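Local coordinates for malonyl CoA-ACP transacylase (Xanthomonas oryzae pv. oryzae, PDB 3K89), which probably transfers the malonyl group of malonyl-CoA to holo-acyl carrier protein, supplying malonyl-ACP for bacterial fatty acid synthesis, at residues Leu101-Leu107 with Leu221-Gln227; Ala152-Val158 with Asp174-Arg180; Gln30-Phe35 with Val73-Leu78; Val231-Ala236 with Pro256-Cys262. Residues are numbered along the deposited sequence.

In the fold
Malonyl-CoA:ACP transacylases pair a larger domain built on a parallel sheet with a smaller domain of ferredoxin-like type, and the four contacts sample both. Contact 3 closes first along the chain; contact 1 then opens and encloses contact 2, and contact 4 follows. Contacts 1 and 3 share a helical flank of the larger domain: their centres lie about 17 Å apart, and they touch where Val102 meets Val73 and Ala103 meets Trp76. Contact 2, in the smaller domain, is centred about 38 Å from the centre of contact 1 and 41 Å from that of contact 3. Contact 4, nearest the chain centre, lies beside the predicted active-site residues Ser94 and His203, where strand 257-258 extends the smaller domain's sheet.

Contact 1: residues Leu101-Leu107 with Leu221-Gln227; sequences LVAAGVL and LSWHAPQ
The end of helix 95-103 and the turn after it lie along an extended, irregular segment, Leu221-Gln227, in the loop following helix 208-219. The helix finishes in a Schellman motif: Gly105 takes positive phi (78°/14°), Val106 N bonds to Leu101 O (2.9 Å) and Gly105 N to Val102 O (2.9 Å). The CA atoms of Val106 and His224 are 4.3 Å apart, those of Ala104 and Gln227 5.1 Å. Two backbone hydrogen bonds fix this register, His224 N to Val106 O and Gln227 N to Ala104 O, both 2.8 Å. A CA-H...O contact joins Val106 CA to His224 O at 3.4 Å. Two waters add bridges: one donates to Ala103 O and Gln227 OE1, the other to Gly105 O and Ala225 O. Apolar packing centres on Trp223 (chi1 m, chi2 73°). Leu107 (m, t) lays CD2 over its six-membered ring, a CH-pi contact 3.8 Å from the centroid; Leu101 CD1 reaches the ring edge, 4.4 Å from Trp223 CZ3. Val106 (t) places CG1 3.4 Å from Trp223 CE3 and CG2 3.6 Å from Pro226 CB. Trp223 NE1 bonds to Met218 O, and Arg246 makes a cation-pi contact with the ring. The carbonyls of Ala104 and Val106 thus find donors in the loop, while the indole and proline cover aliphatic side chains of helix end and turn.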
loop_
_atom_site.group_PDB
_atom_site.type_symbol
_atom_site.label_atom_id
_atom_site.label_comp_id
_atom_site.label_asym_id
_atom_site.label_seq_id
_atom_site.Cartn_x
_atom_site.Cartn_y
_atom_site.Cartn_z
ATOM N N LEU A 101 1.666 -10.434 -0.318
ATOM C CA LEU A 101 1.333 -11.770 0.166
ATOM C C LEU A 101 0.799 -12.658 -0.962
ATOM O O LEU A 101 1.067 -13.865 -0.974
ATOM C CB LEU A 101 0.364 -11.710 1.350
ATOM C CG LEU A 101 1.033 -11.160 2.613
ATOM C CD1 LEU A 101 -0.034 -10.717 3.612
ATOM C CD2 LEU A 101 1.945 -12.194 3.268
ATOM N N VAL A 102 0.087 -12.060 -1.919
ATOM C CA VAL A 102 -0.356 -12.815 -3.089
ATOM C C VAL A 102 0.867 -13.172 -3.938
ATOM O O VAL A 102 1.033 -14.341 -4.335
ATOM C CB VAL A 102 -1.452 -12.077 -3.908
ATOM C CG1 VAL A 102 -1.853 -12.861 -5.167
ATOM C CG2 VAL A 102 -2.687 -11.886 -3.038
ATOM N N ALA A 103 1.757 -12.198 -4.156
ATOM C CA ALA A 103 2.982 -12.453 -4.950
ATOM C C ALA A 103 3.842 -13.548 -4.330
ATOM O O ALA A 103 4.439 -14.340 -5.053
ATOM C CB ALA A 103 3.795 -11.179 -5.122
ATOM N N ALA A 104 3.891 -13.579 -2.994
ATOM C CA ALA A 104 4.615 -14.588 -2.223
ATOM C C ALA A 104 3.927 -15.965 -2.200
ATOM O O ALA A 104 4.494 -16.923 -1.676
ATOM C CB ALA A 104 4.850 -14.093 -0.780
ATOM N N GLY A 105 2.719 -16.054 -2.749
ATOM C CA GLY A 105 1.958 -17.297 -2.761
ATOM C C GLY A 105 1.262 -17.658 -1.456
ATOM O O GLY A 105 0.791 -18.787 -1.283
ATOM N N VAL A 106 1.173 -16.691 -0.548
ATOM C CA VAL A 106 0.495 -16.921 0.743
ATOM C C VAL A 106 -1.015 -17.038 0.561
ATOM O O VAL A 106 -1.664 -17.885 1.184
ATOM C CB VAL A 106 0.832 -15.782 1.733
ATOM C CG1 VAL A 106 0.075 -15.923 3.061
ATOM C CG2 VAL A 106 2.329 -15.777 2.041
ATOM N N LEU A 107 -1.573 -16.130 -0.235
ATOM C CA LEU A 107 -2.978 -16.132 -0.599
ATOM C C LEU A 107 -3.133 -16.300 -2.109
ATOM O O LEU A 107 -2.344 -15.750 -2.879
ATOM C CB LEU A 107 -3.625 -14.797 -0.222
ATOM C CG LEU A 107 -3.816 -14.537 1.277
ATOM C CD1 LEU A 107 -4.279 -13.088 1.441
ATOM C CD2 LEU A 107 -4.826 -15.488 1.893
ATOM N N LEU A 221 -10.001 -18.183 5.390
ATOM C CA LEU A 221 -9.224 -18.464 4.173
ATOM C C LEU A 221 -8.065 -19.426 4.398
ATOM O O LEU A 221 -7.616 -19.640 5.519
ATOM C CB LEU A 221 -8.677 -17.152 3.592
ATOM C CG LEU A 221 -9.688 -16.019 3.345
ATOM C CD1 LEU A 221 -8.950 -14.731 2.958
ATOM C CD2 LEU A 221 -10.767 -16.347 2.302
ATOM N N SER A 222 -7.594 -19.997 3.291
ATOM C CA SER A 222 -6.407 -20.827 3.253
ATOM C C SER A 222 -5.164 -19.934 3.151
ATOM O O SER A 222 -5.070 -19.089 2.252
ATOM C CB SER A 222 -6.501 -21.759 2.037
ATOM O OG SER A 222 -5.354 -22.573 1.932
ATOM N N TRP A 223 -4.239 -20.118 4.087
ATOM C CA TRP A 223 -2.971 -19.387 4.150
ATOM C C TRP A 223 -1.852 -20.363 3.882
ATOM O O TRP A 223 -1.795 -21.444 4.479
ATOM C CB TRP A 223 -2.809 -18.691 5.518
ATOM C CG TRP A 223 -3.816 -17.582 5.662
ATOM C CD1 TRP A 223 -5.156 -17.724 5.874
ATOM C CD2 TRP A 223 -3.578 -16.174 5.523
ATOM N NE1 TRP A 223 -5.768 -16.492 5.895
ATOM C CE2 TRP A 223 -4.824 -15.527 5.666
ATOM C CE3 TRP A 223 -2.433 -15.394 5.297
ATOM C CZ2 TRP A 223 -4.964 -14.129 5.597
ATOM C CZ3 TRP A 223 -2.572 -13.998 5.221
ATOM C CH2 TRP A 223 -3.829 -13.389 5.368
ATOM N N HIS A 224 -0.977 -19.997 2.951
ATOM C CA HIS A 224 0.154 -20.827 2.561
ATOM C C HIS A 224 1.476 -20.226 3.016
ATOM O O HIS A 224 1.575 -19.006 3.265
ATOM C CB HIS A 224 0.141 -20.998 1.041
ATOM C CG HIS A 224 -1.170 -21.479 0.512
ATOM N ND1 HIS A 224 -1.573 -22.796 0.613
ATOM C CD2 HIS A 224 -2.188 -20.823 -0.091
ATOM C CE1 HIS A 224 -2.774 -22.930 0.084
ATOM N NE2 HIS A 224 -3.177 -21.746 -0.343
ATOM N N ALA A 225 2.502 -21.072 3.118
ATOM C CA ALA A 225 3.844 -20.615 3.482
ATOM C C ALA A 225 4.377 -19.649 2.407
ATOM O O ALA A 225 4.209 -19.906 1.207
ATOM C CB ALA A 225 4.777 -21.806 3.637
ATOM N N PRO A 226 4.964 -18.513 2.823
ATOM C CA PRO A 226 5.449 -17.592 1.785
ATOM C C PRO A 226 6.675 -18.139 1.056
ATOM O O PRO A 226 7.582 -18.693 1.682
ATOM C CB PRO A 226 5.814 -16.320 2.563
ATOM C CG PRO A 226 6.046 -16.786 3.974
ATOM C CD PRO A 226 5.096 -17.947 4.175
ATOM N N GLN A 227 6.689 -17.943 -0.257
ATOM C CA GLN A 227 7.822 -18.331 -1.104
ATOM C C GLN A 227 8.925 -17.283 -1.107
ATOM O O GLN A 227 10.089 -17.581 -1.455
ATOM C CB GLN A 227 7.325 -18.576 -2.515
ATOM C CG GLN A 227 6.419 -19.795 -2.603
ATOM C CD GLN A 227 5.402 -19.692 -3.728
ATOM O OE1 GLN A 227 5.542 -18.875 -4.644
ATOM N NE2 GLN A 227 4.360 -20.522 -3.660
HETATM O O HOH W 1 6.507 -16.253 -5.062
HETATM O O HOH W 2 3.183 -20.878 -1.017
#

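Contact 2: residues Ala152-Val158 with Asp174-Arg180; sequences AAGSQVV and DAAAVDR
In the smaller domain, helix 175-187 packs against the loop joining helix 142-152 to strand 158-165. That loop leaves its helix at Gly154 (56°/-124°) through a type II' turn, Ala153 to Gln156, closed by Gln156 N to Ala153 O (2.9 Å). Asp174, at the N-cap position of the second segment, pairs with Val157, CA atoms 5.4 Å apart: its N bonds to Val157 O and its OD2 (chi1 m) accepts from Val157 N, both 2.8 Å. Ala176 sets CB 3.5 Å from Gln156 OE1. One turn on from Asp174, Ala177 aims CB at the loop, 3.7 Å from Val158 CB and 3.5 Å from Val157 O. Val178 CG2 meets Val158 CG2 at 3.9 Å. Arg180 (m, t, m, -90°) runs back beside the loop: NE donates to Ala152 O (2.8 Å), NH2 weakly to Ala153 O (2.9 Å), and NH1 and NH2 both to Gln156 OE1 (2.9 Å each). One guanidinium therefore gathers the carbonyls of Ala152 and, weakly, Ala153 with the amide oxygen of Gln156, tying the turn to the neighbouring helix.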
loop_
_atom_site.group_PDB
_atom_site.type_symbol
_atom_site.label_atom_id
_atom_site.label_comp_id
_atom_site.label_asym_id
_atom_site.label_seq_id
_atom_site.Cartn_x
_atom_site.Cartn_y
_atom_site.Cartn_z
ATOM N N ALA A 152 -3.559 18.469 19.658
ATOM C CA ALA A 152 -4.812 18.696 18.918
ATOM C C ALA A 152 -5.944 17.718 19.250
ATOM O O ALA A 152 -7.117 18.024 19.042
ATOM C CB ALA A 152 -4.542 18.675 17.422
ATOM N N ALA A 153 -5.601 16.531 19.738
ATOM C CA ALA A 153 -6.585 15.447 19.873
ATOM C C ALA A 153 -7.847 15.768 20.686
ATOM O O ALA A 153 -8.972 15.471 20.244
ATOM C CB ALA A 153 -5.908 14.157 20.404
ATOM N N GLY A 154 -7.669 16.379 21.856
ATOM C CA GLY A 154 -8.777 16.546 22.794
ATOM C C GLY A 154 -9.403 15.206 23.118
ATOM O O GLY A 154 -8.700 14.271 23.534
ATOM N N SER A 155 -10.707 15.111 22.880
ATOM C CA SER A 155 -11.496 13.898 23.118
ATOM C C SER A 155 -11.660 13.075 21.847
ATOM O O SER A 155 -12.402 12.088 21.834
ATOM C CB SER A 155 -12.880 14.255 23.653
ATOM O OG SER A 155 -12.772 14.847 24.937
ATOM N N GLN A 156 -10.981 13.486 20.783
ATOM C CA GLN A 156 -11.087 12.808 19.494
ATOM C C GLN A 156 -9.750 12.166 19.148
ATOM O O GLN A 156 -8.849 12.119 19.992
ATOM C CB GLN A 156 -11.548 13.788 18.414
ATOM C CG GLN A 156 -12.983 14.275 18.636
ATOM C CD GLN A 156 -13.391 15.329 17.623
ATOM O OE1 GLN A 156 -12.715 16.337 17.468
ATOM N NE2 GLN A 156 -14.500 15.098 16.937
ATOM N N VAL A 157 -9.620 11.675 17.916
ATOM C CA VAL A 157 -8.416 10.955 17.506
ATOM C C VAL A 157 -7.712 11.682 16.371
ATOM O O VAL A 157 -8.322 11.993 15.350
ATOM C CB VAL A 157 -8.760 9.495 17.085
ATOM C CG1 VAL A 157 -7.540 8.820 16.402
ATOM C CG2 VAL A 157 -9.228 8.685 18.302
ATOM N N VAL A 158 -6.432 11.984 16.567
ATOM C CA VAL A 158 -5.564 12.379 15.459
ATOM C C VAL A 158 -4.170 11.863 15.757
ATOM O O VAL A 158 -3.594 12.153 16.812
ATOM C CB VAL A 158 -5.587 13.915 15.148
ATOM C CG1 VAL A 158 -5.226 14.750 16.384
ATOM C CG2 VAL A 158 -4.682 14.256 13.950
ATOM N N ASP A 174 -10.287 11.536 13.375
ATOM C CA ASP A 174 -11.496 12.374 13.274
ATOM C C ASP A 174 -11.207 13.642 12.478
ATOM O O ASP A 174 -10.174 14.291 12.661
ATOM C CB ASP A 174 -12.017 12.722 14.676
ATOM C CG ASP A 174 -12.558 11.510 15.415
ATOM O OD1 ASP A 174 -13.632 10.981 15.024
ATOM O OD2 ASP A 174 -11.917 11.086 16.394
ATOM N N ALA A 175 -12.129 13.996 11.579
ATOM C CA ALA A 175 -11.939 15.145 10.713
ATOM C C ALA A 175 -11.615 16.417 11.507
ATOM O O ALA A 175 -10.692 17.144 11.154
ATOM C CB ALA A 175 -13.179 15.372 9.828
ATOM N N ALA A 176 -12.377 16.671 12.571
ATOM C CA ALA A 176 -12.210 17.914 13.353
ATOM C C ALA A 176 -10.833 17.951 13.992
ATOM O O ALA A 176 -10.209 18.996 14.053
ATOM C CB ALA A 176 -13.281 18.025 14.420
ATOM N N ALA A 177 -10.345 16.786 14.418
ATOM C CA ALA A 177 -9.041 16.702 15.061
ATOM C C ALA A 177 -7.884 16.868 14.079
ATOM O O ALA A 177 -6.872 17.484 14.417
ATOM C CB ALA A 177 -8.916 15.389 15.851
ATOM N N VAL A 178 -8.028 16.319 12.865
ATOM C CA VAL A 178 -7.042 16.529 11.817
ATOM C C VAL A 178 -7.001 18.034 11.489
ATOM O O VAL A 178 -5.928 18.624 11.380
ATOM C CB VAL A 178 -7.349 15.646 10.558
ATOM C CG1 VAL A 178 -6.444 16.016 9.395
ATOM C CG2 VAL A 178 -7.184 14.170 10.919
ATOM N N ASP A 179 -8.173 18.658 11.397
ATOM C CA ASP A 179 -8.219 20.094 11.109
ATOM C C ASP A 179 -7.576 20.906 12.231
ATOM O O ASP A 179 -6.835 21.854 11.948
ATOM C CB ASP A 179 -9.641 20.574 10.803
ATOM C CG ASP A 179 -10.067 20.286 9.372
ATOM O OD1 ASP A 179 -9.199 20.004 8.513
ATOM O OD2 ASP A 179 -11.283 20.350 9.100
ATOM N N ARG A 180 -7.822 20.534 13.488
ATOM C CA ARG A 180 -7.129 21.183 14.611
ATOM C C ARG A 180 -5.604 21.013 14.525
ATOM O O ARG A 180 -4.853 21.971 14.738
ATOM C CB ARG A 180 -7.655 20.722 15.966
ATOM C CG ARG A 180 -9.073 21.203 16.309
ATOM C CD ARG A 180 -9.407 20.893 17.754
ATOM N NE ARG A 180 -9.330 19.473 18.113
ATOM C CZ ARG A 180 -10.346 18.620 18.034
ATOM N NH1 ARG A 180 -11.528 19.022 17.566
ATOM N NH2 ARG A 180 -10.179 17.353 18.402
#

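Contact 3: residues Gln30-Phe35 with Val73-Leu78; sequences QIRETF and VAVWRL
Helix-helix packing, with Ala74 as a knob in a hole, joins helix 30-42 to helix 61-81. The short segment axes approach to 8.9 Å and cross at 137°, well toward antiparallel; the closest backbone pair is Ile31 and Ala74, CA to CA 5.2 Å. The hole is formed by Gln30, Ile31, Thr34 and Phe35. Its hydrophobic walls are Ile31 (m, t), with CG2 3.9 Å from Ala74 CB, Thr34 (m), with CG2 also 3.9 Å from that CB, and Phe35, with CE1 4.2 Å from it. Beside the knob, Leu78 (t, p) brings CD2 to 4.4 Å from Ile31 CD1, and Val73 CG1 lies 4.1 Å from Thr34 CG2. Gln30 lies over the turn Ala74-Leu78. Leu109 of helix 109-126 abuts Thr34, Val73 and Arg77 at one border, and Leu24 of helix 22-27 abuts Ile31 and Leu78 at another. Arg77 (m, t, t) stretches along the margin to a salt bridge with Glu37, while a water lies 2.8 Å from Thr34 OG1 and accepts a weak hydrogen bond from Arg77 NH1 at 2.9 Å.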
loop_
_atom_site.group_PDB
_atom_site.type_symbol
_atom_site.label_atom_id
_atom_site.label_comp_id
_atom_site.label_asym_id
_atom_site.label_seq_id
_atom_site.Cartn_x
_atom_site.Cartn_y
_atom_site.Cartn_z
ATOM N N GLN A 30 -1.780 -11.434 -20.654
ATOM C CA GLN A 30 -1.838 -11.891 -19.254
ATOM C C GLN A 30 -2.465 -10.825 -18.332
ATOM O O GLN A 30 -3.146 -11.171 -17.385
ATOM C CB GLN A 30 -0.451 -12.362 -18.740
ATOM C CG GLN A 30 -0.349 -12.599 -17.195
ATOM C CD GLN A 30 0.091 -11.336 -16.424
ATOM O OE1 GLN A 30 1.170 -10.796 -16.658
ATOM N NE2 GLN A 30 -0.742 -10.874 -15.516
ATOM N N ILE A 31 -2.265 -9.538 -18.613
ATOM C CA ILE A 31 -2.752 -8.494 -17.706
ATOM C C ILE A 31 -4.272 -8.530 -17.480
ATOM O O ILE A 31 -4.739 -8.634 -16.347
ATOM C CB ILE A 31 -2.249 -7.085 -18.096
ATOM C CG1 ILE A 31 -0.715 -7.072 -17.982
ATOM C CG2 ILE A 31 -2.888 -6.026 -17.170
ATOM C CD1 ILE A 31 -0.084 -5.779 -18.317
ATOM N N ARG A 32 -5.048 -8.479 -18.551
ATOM C CA ARG A 32 -6.502 -8.538 -18.399
ATOM C C ARG A 32 -6.984 -9.893 -17.860
ATOM O O ARG A 32 -8.024 -9.970 -17.196
ATOM C CB ARG A 32 -7.191 -8.208 -19.722
ATOM C CG ARG A 32 -7.198 -6.716 -20.004
ATOM C CD ARG A 32 -7.660 -6.408 -21.400
ATOM N NE ARG A 32 -9.108 -6.532 -21.518
ATOM C CZ ARG A 32 -9.799 -6.185 -22.601
ATOM N NH1 ARG A 32 -9.171 -5.699 -23.661
ATOM N NH2 ARG A 32 -11.115 -6.323 -22.619
ATOM N N GLU A 33 -6.228 -10.955 -18.135
ATOM C CA GLU A 33 -6.551 -12.272 -17.589
ATOM C C GLU A 33 -6.425 -12.259 -16.055
ATOM O O GLU A 33 -7.277 -12.813 -15.350
ATOM C CB GLU A 33 -5.664 -13.355 -18.203
ATOM C CG GLU A 33 -5.972 -13.605 -19.662
ATOM C CD GLU A 33 -4.932 -14.489 -20.340
ATOM O OE1 GLU A 33 -3.942 -14.897 -19.686
ATOM O OE2 GLU A 33 -5.108 -14.759 -21.552
ATOM N N THR A 34 -5.363 -11.615 -15.560
ATOM C CA THR A 34 -5.154 -11.467 -14.119
ATOM C C THR A 34 -6.265 -10.636 -13.482
ATOM O O THR A 34 -6.765 -10.995 -12.411
ATOM C CB THR A 34 -3.765 -10.863 -13.855
ATOM O OG1 THR A 34 -2.812 -11.817 -14.326
ATOM C CG2 THR A 34 -3.527 -10.628 -12.372
ATOM N N PHE A 35 -6.653 -9.543 -14.134
ATOM C CA PHE A 35 -7.771 -8.737 -13.621
ATOM C C PHE A 35 -9.066 -9.543 -13.577
ATOM O O PHE A 35 -9.813 -9.427 -12.618
ATOM C CB PHE A 35 -7.981 -7.459 -14.434
ATOM C CG PHE A 35 -7.153 -6.294 -13.963
ATOM C CD1 PHE A 35 -5.813 -6.198 -14.307
ATOM C CD2 PHE A 35 -7.726 -5.283 -13.203
ATOM C CE1 PHE A 35 -5.033 -5.106 -13.878
ATOM C CE2 PHE A 35 -6.971 -4.184 -12.758
ATOM C CZ PHE A 35 -5.613 -4.091 -13.107
ATOM N N VAL A 73 -0.415 -7.579 -8.856
ATOM C CA VAL A 73 -0.242 -8.967 -9.211
ATOM C C VAL A 73 -0.090 -9.125 -10.735
ATOM O O VAL A 73 0.704 -9.971 -11.176
ATOM C CB VAL A 73 -1.362 -9.867 -8.612
ATOM C CG1 VAL A 73 -1.217 -11.315 -9.081
ATOM C CG2 VAL A 73 -1.293 -9.820 -7.082
ATOM N N ALA A 74 -0.804 -8.322 -11.533
ATOM C CA ALA A 74 -0.634 -8.395 -13.005
ATOM C C ALA A 74 0.811 -8.084 -13.422
ATOM O O ALA A 74 1.405 -8.814 -14.229
ATOM C CB ALA A 74 -1.607 -7.480 -13.736
ATOM N N VAL A 75 1.390 -7.028 -12.857
ATOM C CA VAL A 75 2.773 -6.677 -13.194
ATOM C C VAL A 75 3.747 -7.752 -12.660
ATOM O O VAL A 75 4.726 -8.096 -13.327
ATOM C CB VAL A 75 3.143 -5.262 -12.710
ATOM C CG1 VAL A 75 4.609 -4.927 -13.121
ATOM C CG2 VAL A 75 2.148 -4.239 -13.311
ATOM N N TRP A 76 3.459 -8.292 -11.468
ATOM C CA TRP A 76 4.256 -9.369 -10.878
ATOM C C TRP A 76 4.316 -10.571 -11.822
ATOM O O TRP A 76 5.391 -11.116 -12.086
ATOM C CB TRP A 76 3.636 -9.802 -9.538
ATOM C CG TRP A 76 4.260 -11.057 -8.959
ATOM C CD1 TRP A 76 3.697 -12.315 -8.898
ATOM C CD2 TRP A 76 5.554 -11.163 -8.373
ATOM N NE1 TRP A 76 4.573 -13.185 -8.282
ATOM C CE2 TRP A 76 5.718 -12.510 -7.956
ATOM C CE3 TRP A 76 6.589 -10.250 -8.135
ATOM C CZ2 TRP A 76 6.874 -12.963 -7.332
ATOM C CZ3 TRP A 76 7.747 -10.704 -7.514
ATOM C CH2 TRP A 76 7.878 -12.053 -7.118
ATOM N N ARG A 77 3.158 -10.974 -12.333
ATOM C CA ARG A 77 3.076 -12.156 -13.205
ATOM C C ARG A 77 3.802 -11.917 -14.524
ATOM O O ARG A 77 4.448 -12.831 -15.056
ATOM C CB ARG A 77 1.626 -12.573 -13.420
ATOM C CG ARG A 77 1.021 -13.187 -12.158
ATOM C CD ARG A 77 -0.438 -13.525 -12.362
ATOM N NE ARG A 77 -0.996 -14.272 -11.225
ATOM C CZ ARG A 77 -2.242 -14.748 -11.200
ATOM N NH1 ARG A 77 -3.066 -14.534 -12.230
ATOM N NH2 ARG A 77 -2.691 -15.409 -10.138
ATOM N N LEU A 78 3.740 -10.678 -15.005
ATOM C CA LEU A 78 4.453 -10.296 -16.225
ATOM C C LEU A 78 5.956 -10.419 -16.040
ATOM O O LEU A 78 6.629 -11.093 -16.833
ATOM C CB LEU A 78 4.060 -8.873 -16.648
ATOM C CG LEU A 78 4.752 -8.259 -17.870
ATOM C CD1 LEU A 78 4.559 -9.117 -19.119
ATOM C CD2 LEU A 78 4.227 -6.838 -18.101
HETATM O O HOH W 3 -3.174 -14.454 -15.169
#

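Contact 4: residues Val231-Ala236 with Pro256-Cys262; sequences VQNVDA and PVQWTGC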
loop_
_atom_site.group_PDB
_atom_site.type_symbol
_atom_site.label_atom_id
_atom_site.label_comp_id
_atom_site.label_asym_id
_atom_site.label_seq_id
_atom_site.Cartn_x
_atom_site.Cartn_y
_atom_site.Cartn_z
ATOM N N VAL A 231 8.282 -8.194 4.341
ATOM C CA VAL A 231 8.513 -7.234 5.422
ATOM C C VAL A 231 7.221 -6.435 5.647
ATOM O O VAL A 231 6.780 -5.725 4.740
ATOM C CB VAL A 231 9.678 -6.289 5.067
ATOM C CG1 VAL A 231 9.892 -5.279 6.179
ATOM C CG2 VAL A 231 10.946 -7.095 4.805
ATOM N N GLN A 232 6.620 -6.576 6.834
ATOM C CA GLN A 232 5.270 -6.047 7.104
ATOM C C GLN A 232 5.307 -4.661 7.745
ATOM O O GLN A 232 6.247 -4.307 8.455
ATOM C CB GLN A 232 4.486 -7.063 7.918
ATOM C CG GLN A 232 4.128 -8.277 7.057
ATOM C CD GLN A 232 3.140 -9.220 7.708
ATOM O OE1 GLN A 232 1.907 -8.995 7.676
ATOM N NE2 GLN A 232 3.655 -10.311 8.256
ATOM N N ASN A 233 4.287 -3.861 7.449
ATOM C CA ASN A 233 4.241 -2.440 7.805
ATOM C C ASN A 233 4.189 -2.131 9.289
ATOM O O ASN A 233 4.636 -1.056 9.714
ATOM C CB ASN A 233 2.967 -1.773 7.228
ATOM C CG ASN A 233 2.931 -1.666 5.675
ATOM O OD1 ASN A 233 1.861 -1.412 5.127
ATOM N ND2 ASN A 233 4.068 -1.792 4.990
ATOM N N VAL A 234 3.557 -2.999 10.078
ATOM C CA VAL A 234 3.269 -2.605 11.462
ATOM C C VAL A 234 4.582 -2.425 12.240
ATOM O O VAL A 234 4.679 -1.559 13.105
ATOM C CB VAL A 234 2.300 -3.585 12.167
ATOM C CG1 VAL A 234 2.920 -4.992 12.355
ATOM C CG2 VAL A 234 1.841 -3.009 13.521
ATOM N N ASP A 235 5.586 -3.235 11.910
ATOM C CA ASP A 235 6.839 -3.209 12.658
ATOM C C ASP A 235 8.092 -3.397 11.813
ATOM O O ASP A 235 9.195 -3.594 12.360
ATOM C CB ASP A 235 6.776 -4.259 13.776
ATOM C CG ASP A 235 6.610 -5.678 13.253
ATOM O OD1 ASP A 235 6.687 -6.618 14.080
ATOM O OD2 ASP A 235 6.428 -5.864 12.031
ATOM N N ALA A 236 7.925 -3.333 10.492
ATOM C CA ALA A 236 9.048 -3.425 9.562
ATOM C C ALA A 236 9.831 -4.718 9.766
ATOM O O ALA A 236 11.073 -4.731 9.685
ATOM C CB ALA A 236 9.954 -2.185 9.689
ATOM N N PRO A 256 0.276 2.837 12.698
ATOM C CA PRO A 256 0.917 3.528 11.585
ATOM C C PRO A 256 1.694 2.623 10.650
ATOM O O PRO A 256 2.337 1.668 11.088
ATOM C CB PRO A 256 1.860 4.546 12.256
ATOM C CG PRO A 256 1.752 4.364 13.688
ATOM C CD PRO A 256 0.662 3.380 14.018
ATOM N N VAL A 257 1.614 2.928 9.361
ATOM C CA VAL A 257 2.453 2.248 8.372
ATOM C C VAL A 257 3.878 2.743 8.541
ATOM O O VAL A 257 4.148 3.926 8.395
ATOM C CB VAL A 257 1.951 2.542 6.937
ATOM C CG1 VAL A 257 2.952 2.109 5.855
ATOM C CG2 VAL A 257 0.631 1.856 6.695
ATOM N N GLN A 258 4.786 1.823 8.859
ATOM C CA GLN A 258 6.198 2.187 9.051
ATOM C C GLN A 258 6.921 2.041 7.710
ATOM O O GLN A 258 7.725 1.114 7.515
ATOM C CB GLN A 258 6.848 1.276 10.115
ATOM C CG GLN A 258 6.139 1.267 11.498
ATOM C CD GLN A 258 6.243 2.568 12.272
ATOM O OE1 GLN A 258 5.462 2.797 13.209
ATOM N NE2 GLN A 258 7.209 3.416 11.922
ATOM N N TRP A 259 6.582 2.903 6.746
ATOM C CA TRP A 259 7.127 2.716 5.401
ATOM C C TRP A 259 8.632 2.994 5.389
ATOM O O TRP A 259 9.408 2.199 4.841
ATOM C CB TRP A 259 6.375 3.529 4.320
ATOM C CG TRP A 259 6.900 3.160 2.945
ATOM C CD1 TRP A 259 7.629 3.954 2.069
ATOM C CD2 TRP A 259 6.823 1.864 2.339
ATOM N NE1 TRP A 259 7.972 3.220 0.956
ATOM C CE2 TRP A 259 7.482 1.944 1.088
ATOM C CE3 TRP A 259 6.229 0.646 2.724
ATOM C CZ2 TRP A 259 7.589 0.844 0.220
ATOM C CZ3 TRP A 259 6.311 -0.441 1.854
ATOM C CH2 TRP A 259 7.001 -0.335 0.618
ATOM N N THR A 260 9.043 4.080 6.038
ATOM C CA THR A 260 10.483 4.368 6.179
ATOM C C THR A 260 11.206 3.170 6.779
ATOM O O THR A 260 12.221 2.738 6.237
ATOM C CB THR A 260 10.703 5.635 6.999
ATOM O OG1 THR A 260 10.131 6.724 6.279
ATOM C CG2 THR A 260 12.201 5.927 7.206
ATOM N N GLY A 261 10.643 2.616 7.852
ATOM C CA GLY A 261 11.206 1.451 8.528
ATOM C C GLY A 261 11.318 0.244 7.620
ATOM O O GLY A 261 12.331 -0.460 7.641
ATOM N N CYS A 262 10.281 -0.016 6.820
ATOM C CA CYS A 262 10.313 -1.162 5.901
ATOM C C CYS A 262 11.426 -1.023 4.864
ATOM O O CYS A 262 12.145 -1.973 4.589
ATOM C CB CYS A 262 8.957 -1.321 5.181
ATOM S SG CYS A 262 7.648 -1.981 6.253
HETATM O O HOH W 4 3.244 0.799 13.519
#
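Ala236 has a left-handed helical backbone (57°/39°), uncommon for alanine, and its CB abuts the first turn of helix 259-268, 3.5 Å from Gly261 C and 3.6 Å from Cys262 N. A CB on Gly261 would come tight against Ala236 CB, so glycine suits this approach (CA of Ala236 to CA of Cys262 4.5 Å). Cys262 SG packs into the bend, 4.0 Å from Val231 CG1 and 3.8 Å from Asn233 CA. One direct hydrogen bond links the segments, Gln258 N to Asn233 O at 3.0 Å, and a water lies 2.8 Å from Val234 O and 2.7 Å from Pro256 O. Gln258 is both the centre of an inverse gamma turn and the N-cap residue of the helix. Here the strand 257-258 edge of the smaller domain's sheet meets the larger domain beside a probable nucleophile elbow (GxSxG) bearing the predicted active-site Ser94. Asn233 holds that elbow with both ends of its side-chain amide, OD1 bonding to Ser94 N and ND2 to Gly92 O. Val257 CG1 lies 3.8 Å from Asn233 OD1, and its side chain packs against predicted active-site His203. Trp259 turns its ring edge to the same amide, CE3 4.0 Å from Asn233 ND2.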